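Long-range contacts in flagellar hook-associated protein 2 (Helicobacter pylori, PDB 6IWY), which caps the tip of the growing flagellar filament, where it promotes polymerisation of flagellin monomers and keeps them from leaking out unassembled: residues A38-N43 with M113-T119; D60-K64 with A73-K77. All coordinates share one frame; numbering follows the deposited sequence.

Interaction 1: A38-N43 with M113-T119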
loop_
_atom_site.group_PDB
_atom_site.type_symbol
_atom_site.label_atom_id
_atom_site.label_comp_id
_atom_site.label_asym_id
_atom_site.label_seq_id
_atom_site.Cartn_x
_atom_site.Cartn_y
_atom_site.Cartn_z
ATOM N N ALA A 38 1.592 22.549 5.912
ATOM C CA ALA A 38 1.100 21.429 5.126
ATOM C C ALA A 38 2.222 20.917 4.211
ATOM O O ALA A 38 3.007 21.705 3.702
ATOM C CB ALA A 38 -0.150 21.855 4.297
ATOM N N GLN A 39 2.276 19.592 4.040
ATOM C CA GLN A 39 3.364 18.879 3.358
ATOM C C GLN A 39 2.801 17.785 2.459
ATOM O O GLN A 39 1.799 17.177 2.781
ATOM C CB GLN A 39 4.264 18.195 4.398
ATOM C CG GLN A 39 5.458 19.025 4.946
ATOM C CD GLN A 39 6.008 18.455 6.261
ATOM O OE1 GLN A 39 6.175 17.240 6.410
ATOM N NE2 GLN A 39 6.237 19.334 7.239
ATOM N N GLY A 40 3.443 17.536 1.334
ATOM C CA GLY A 40 3.217 16.313 0.571
ATOM C C GLY A 40 4.123 15.199 1.109
ATOM O O GLY A 40 4.940 15.423 1.992
ATOM N N ASP A 41 3.980 14.006 0.546
ATOM C CA ASP A 41 4.722 12.831 0.975
ATOM C C ASP A 41 5.990 12.698 0.127
ATOM O O ASP A 41 5.976 13.015 -1.053
ATOM C CB ASP A 41 3.827 11.599 0.767
ATOM C CG ASP A 41 4.007 10.530 1.837
ATOM O OD1 ASP A 41 4.356 9.388 1.442
ATOM O OD2 ASP A 41 3.775 10.807 3.049
ATOM N N ILE A 42 7.087 12.227 0.697
ATOM C CA ILE A 42 8.279 11.992 -0.107
ATOM C C ILE A 42 8.852 10.656 0.262
ATOM O O ILE A 42 9.211 10.456 1.397
ATOM C CB ILE A 42 9.387 13.070 0.092
ATOM C CG1 ILE A 42 8.896 14.452 -0.354
ATOM C CG2 ILE A 42 10.657 12.704 -0.707
ATOM C CD1 ILE A 42 9.839 15.563 0.063
ATOM N N ASN A 43 8.941 9.754 -0.705
ATOM C CA ASN A 43 9.398 8.398 -0.445
ATOM C C ASN A 43 10.447 7.996 -1.415
ATOM O O ASN A 43 10.412 8.392 -2.605
ATOM C CB ASN A 43 8.264 7.419 -0.642
ATOM C CG ASN A 43 7.098 7.720 0.219
ATOM O OD1 ASN A 43 7.135 7.467 1.422
ATOM N ND2 ASN A 43 6.054 8.268 -0.371
ATOM N N MET A 113 12.121 8.185 -6.590
ATOM C CA MET A 113 11.320 8.837 -5.556
ATOM C C MET A 113 9.893 8.763 -6.008
ATOM O O MET A 113 9.629 8.766 -7.194
ATOM C CB MET A 113 11.703 10.306 -5.395
ATOM C CG MET A 113 13.179 10.546 -5.168
ATOM S SD MET A 113 13.722 9.896 -3.593
ATOM C CE MET A 113 12.888 10.949 -2.410
ATOM N N VAL A 114 8.987 8.684 -5.036
ATOM C CA VAL A 114 7.543 8.653 -5.251
ATOM C C VAL A 114 7.012 9.716 -4.322
ATOM O O VAL A 114 7.011 9.529 -3.107
ATOM C CB VAL A 114 6.946 7.300 -4.838
ATOM C CG1 VAL A 114 5.449 7.291 -5.078
ATOM C CG2 VAL A 114 7.631 6.193 -5.603
ATOM N N ASN A 115 6.630 10.850 -4.896
ATOM C CA ASN A 115 6.207 12.011 -4.124
ATOM C C ASN A 115 4.796 12.432 -4.507
ATOM O O ASN A 115 4.476 12.428 -5.707
ATOM C CB ASN A 115 7.158 13.183 -4.403
ATOM C CG ASN A 115 8.624 12.866 -4.060
ATOM O OD1 ASN A 115 8.934 11.818 -3.476
ATOM N ND2 ASN A 115 9.526 13.777 -4.423
ATOM N N THR A 116 3.979 12.850 -3.531
ATOM C CA THR A 116 2.629 13.336 -3.842
ATOM C C THR A 116 2.571 14.729 -4.450
ATOM O O THR A 116 3.395 15.577 -4.201
ATOM C CB THR A 116 1.697 13.326 -2.628
ATOM O OG1 THR A 116 2.189 14.189 -1.598
ATOM C CG2 THR A 116 1.530 11.903 -2.097
ATOM N N LYS A 117 1.563 14.956 -5.276
ATOM C CA LYS A 117 1.301 16.270 -5.854
ATOM C C LYS A 117 0.694 17.223 -4.835
ATOM O O LYS A 117 0.849 18.440 -4.939
ATOM C CB LYS A 117 0.351 16.142 -7.038
ATOM C CG LYS A 117 0.220 17.411 -7.868
ATOM C CD LYS A 117 -0.893 17.262 -8.897
ATOM C CE LYS A 117 -1.335 18.611 -9.437
ATOM N NZ LYS A 117 -1.711 18.504 -10.872
ATOM N N ASN A 118 0.014 16.657 -3.851
ATOM C CA ASN A 118 -0.762 17.408 -2.890
ATOM C C ASN A 118 -0.280 17.284 -1.480
ATOM O O ASN A 118 0.356 16.297 -1.103
ATOM C CB ASN A 118 -2.177 16.871 -2.907
ATOM C CG ASN A 118 -3.019 17.566 -3.876
ATOM O OD1 ASN A 118 -2.944 18.777 -3.995
ATOM N ND2 ASN A 118 -3.844 16.814 -4.587
ATOM N N THR A 119 -0.637 18.271 -0.682
ATOM C CA THR A 119 -0.265 18.297 0.711
ATOM C C THR A 119 -1.361 17.715 1.575
ATOM O O THR A 119 -2.374 17.268 1.075
ATOM C CB THR A 119 -0.002 19.729 1.154
ATOM O OG1 THR A 119 -1.246 20.427 1.243
ATOM C CG2 THR A 119 0.921 20.443 0.170
#
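N43 and V114 form an antiparallel hydrogen-bonded pair between strands 42-49 and 110-116, the two inner strands of a four-stranded sheet in which 42-49 lies between 110-116 and 359-361. V114 N gives a bond of 2.8 Å to N43 O, and N43 N returns one to V114 O at 3.1 Å, bent to 137° at the hydrogen. The N43 side chain adds to this pairing. Its CB lies 3.5 Å from V114 O; chi1 of -57° puts CG beside the backbone N, from where ND2 reaches the same V114 O at 3.2 Å. Backbone N and ND2 thus grip this oxygen from opposite faces of its carbonyl plane. ND2 also donates to D41 OD1 on the anti side of the carboxylate, while N43 OD1 is bonded to N361 of the next strand, so both ends of the amide are held. Beyond the regular ladder, the hydroxyl of T116 replaces a backbone carbonyl: D41 N donates to T116 OG1 at 2.8 Å and 166°, and T116 N donates to D41 O. T116 OG1 also donates to N118 O, lying in its carbonyl plane at 2.8 Å.

Interaction 2: D60-K64 with A73-K77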
loop_
_atom_site.group_PDB
_atom_site.type_symbol
_atom_site.label_atom_id
_atom_site.label_comp_id
_atom_site.label_asym_id
_atom_site.label_seq_id
_atom_site.Cartn_x
_atom_site.Cartn_y
_atom_site.Cartn_z
ATOM N N ASP A 60 7.759 -9.223 -15.083
ATOM C CA ASP A 60 6.516 -8.467 -14.938
ATOM C C ASP A 60 6.052 -8.512 -13.486
ATOM O O ASP A 60 6.146 -9.556 -12.798
ATOM C CB ASP A 60 5.376 -9.040 -15.771
ATOM C CG ASP A 60 5.609 -8.944 -17.261
ATOM O OD1 ASP A 60 6.583 -8.305 -17.711
ATOM O OD2 ASP A 60 4.777 -9.528 -17.999
ATOM N N THR A 61 5.507 -7.388 -13.035
ATOM C CA THR A 61 5.033 -7.293 -11.681
ATOM C C THR A 61 4.218 -6.025 -11.509
ATOM O O THR A 61 4.040 -5.283 -12.459
ATOM C CB THR A 61 6.207 -7.380 -10.665
ATOM O OG1 THR A 61 5.691 -7.734 -9.380
ATOM C CG2 THR A 61 6.958 -6.070 -10.564
ATOM N N THR A 62 3.716 -5.807 -10.295
ATOM C CA THR A 62 2.753 -4.757 -10.001
ATOM C C THR A 62 3.243 -4.005 -8.809
ATOM O O THR A 62 3.538 -4.623 -7.807
ATOM C CB THR A 62 1.401 -5.354 -9.557
ATOM O OG1 THR A 62 0.951 -6.328 -10.512
ATOM C CG2 THR A 62 0.327 -4.243 -9.424
ATOM N N LEU A 63 3.324 -2.685 -8.894
ATOM C CA LEU A 63 3.615 -1.896 -7.713
ATOM C C LEU A 63 2.289 -1.473 -7.141
ATOM O O LEU A 63 1.528 -0.810 -7.806
ATOM C CB LEU A 63 4.458 -0.678 -8.028
ATOM C CG LEU A 63 4.632 0.349 -6.898
ATOM C CD1 LEU A 63 5.482 -0.183 -5.801
ATOM C CD2 LEU A 63 5.228 1.628 -7.462
ATOM N N LYS A 64 2.036 -1.869 -5.901
ATOM C CA LYS A 64 0.796 -1.576 -5.193
ATOM C C LYS A 64 1.018 -0.477 -4.169
ATOM O O LYS A 64 1.888 -0.604 -3.292
ATOM C CB LYS A 64 0.342 -2.821 -4.427
ATOM C CG LYS A 64 -0.569 -3.756 -5.205
ATOM C CD LYS A 64 -0.834 -5.092 -4.454
ATOM C CE LYS A 64 -1.625 -4.908 -3.140
ATOM N NZ LYS A 64 -2.396 -6.149 -2.698
ATOM N N ALA A 73 -2.511 0.085 -8.708
ATOM C CA ALA A 73 -1.637 -0.993 -9.109
ATOM C C ALA A 73 -0.962 -0.550 -10.439
ATOM O O ALA A 73 -1.613 -0.500 -11.496
ATOM C CB ALA A 73 -2.453 -2.279 -9.290
ATOM N N VAL A 74 0.311 -0.195 -10.357
ATOM C CA VAL A 74 1.112 0.168 -11.505
ATOM C C VAL A 74 1.702 -1.124 -12.066
ATOM O O VAL A 74 2.308 -1.909 -11.335
ATOM C CB VAL A 74 2.285 1.079 -11.110
ATOM C CG1 VAL A 74 2.761 1.913 -12.293
ATOM C CG2 VAL A 74 1.902 1.972 -9.923
ATOM N N ASN A 75 1.481 -1.377 -13.352
ATOM C CA ASN A 75 2.011 -2.576 -13.980
ATOM C C ASN A 75 3.422 -2.279 -14.358
ATOM O O ASN A 75 3.724 -1.174 -14.790
ATOM C CB ASN A 75 1.233 -2.917 -15.216
ATOM C CG ASN A 75 -0.233 -3.093 -14.938
ATOM O OD1 ASN A 75 -1.071 -2.463 -15.583
ATOM N ND2 ASN A 75 -0.565 -3.959 -13.991
ATOM N N ILE A 76 4.307 -3.244 -14.184
ATOM C CA ILE A 76 5.697 -3.063 -14.565
ATOM C C ILE A 76 6.081 -4.235 -15.470
ATOM O O ILE A 76 5.755 -5.392 -15.162
ATOM C CB ILE A 76 6.543 -2.994 -13.323
ATOM C CG1 ILE A 76 6.039 -1.842 -12.431
ATOM C CG2 ILE A 76 7.990 -2.845 -13.698
ATOM C CD1 ILE A 76 7.080 -1.236 -11.547
ATOM N N LYS A 77 6.718 -3.959 -16.602
ATOM C CA LYS A 77 6.982 -5.028 -17.564
ATOM C C LYS A 77 8.437 -5.484 -17.463
ATOM O O LYS A 77 9.297 -4.720 -17.094
ATOM C CB LYS A 77 6.657 -4.587 -19.011
ATOM C CG LYS A 77 5.238 -4.087 -19.237
ATOM C CD LYS A 77 4.221 -5.201 -19.046
ATOM C CE LYS A 77 2.793 -4.697 -18.949
ATOM N NZ LYS A 77 1.904 -5.816 -18.579
#
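L63 and V74 lie side by side and point the same way from neighbouring strands of a beta hairpin, 61-67 with 70-76. The axes of the short strands 61-64 and 73-76 approach to 4.5 Å at 151°, an antiparallel pairing with appreciable twist. L63 CB meets V74 CG2 at 4.1 Å, a loose van der Waals contact between aliphatic groups. T61 and I76 repeat this arrangement on the same face, again with side chains alongside each other: the methyl CG2 of T61, not its hydroxyl, faces I76 CB at 4.2 Å. The torsion explains the choice, since chi1 of -161° sets OG1 opposite the backbone N and leaves CG2 between N and the carbonyl carbon. OG1 is thereby directed to Q347 O and S352 OG. Helix 82-92 packs over this face through I89 on L63 and V85 on I76, and F357 touches L63, T61 and I76.

The other face carries T62 and A73, whose methyls T62 CG2 and A73 CB approach diagonally to 3.4 Å. Between the two faces, two reciprocal pairs of backbone bonds set the register, from L63 N to V74 O at 2.8 Å and from I76 N to T61 O at 2.7 Å, with their partners V74 N to L63 O and T61 N to I76 O. At the strand ends D60 OD1 approaches K77 CA and bonds to A78 N, just past the strand.

The face of L63, V74, T61 and I76 is buried, while A73 and N75 on the other are exposed. L63, V74 and I76 present carbon to helix 82-92; T61 lies against L356 and F357, its buried hydroxyl satisfied outside the hairpin. The opposite charges of D60 and K77 remain 4.7 Å apart between OD2 and NZ, so any mutual attraction would probably act without direct contact.

Overall arrangement
Interactions 1 and 2 are both antiparallel strand pairings, but they belong to different sheets and close loops of different length. The chain is a middle fragment of the longer cap protein, and both pairings lie within it. In interaction 1, 69 residues separate A38-N43 from M113-T119; in interaction 2 only eight separate D60-K64 from A73-K77, and the whole hairpin is nested inside the longer loop. Strands 42-49 and 61-67 follow each other in the chain, which links the two sheets. The contact centres stand 21 Å apart, yet the nearest atoms come to about 5 Å without touching. Interaction 1 lies about 15 Å, and interaction 2 about 13 Å, from the centre of the chain.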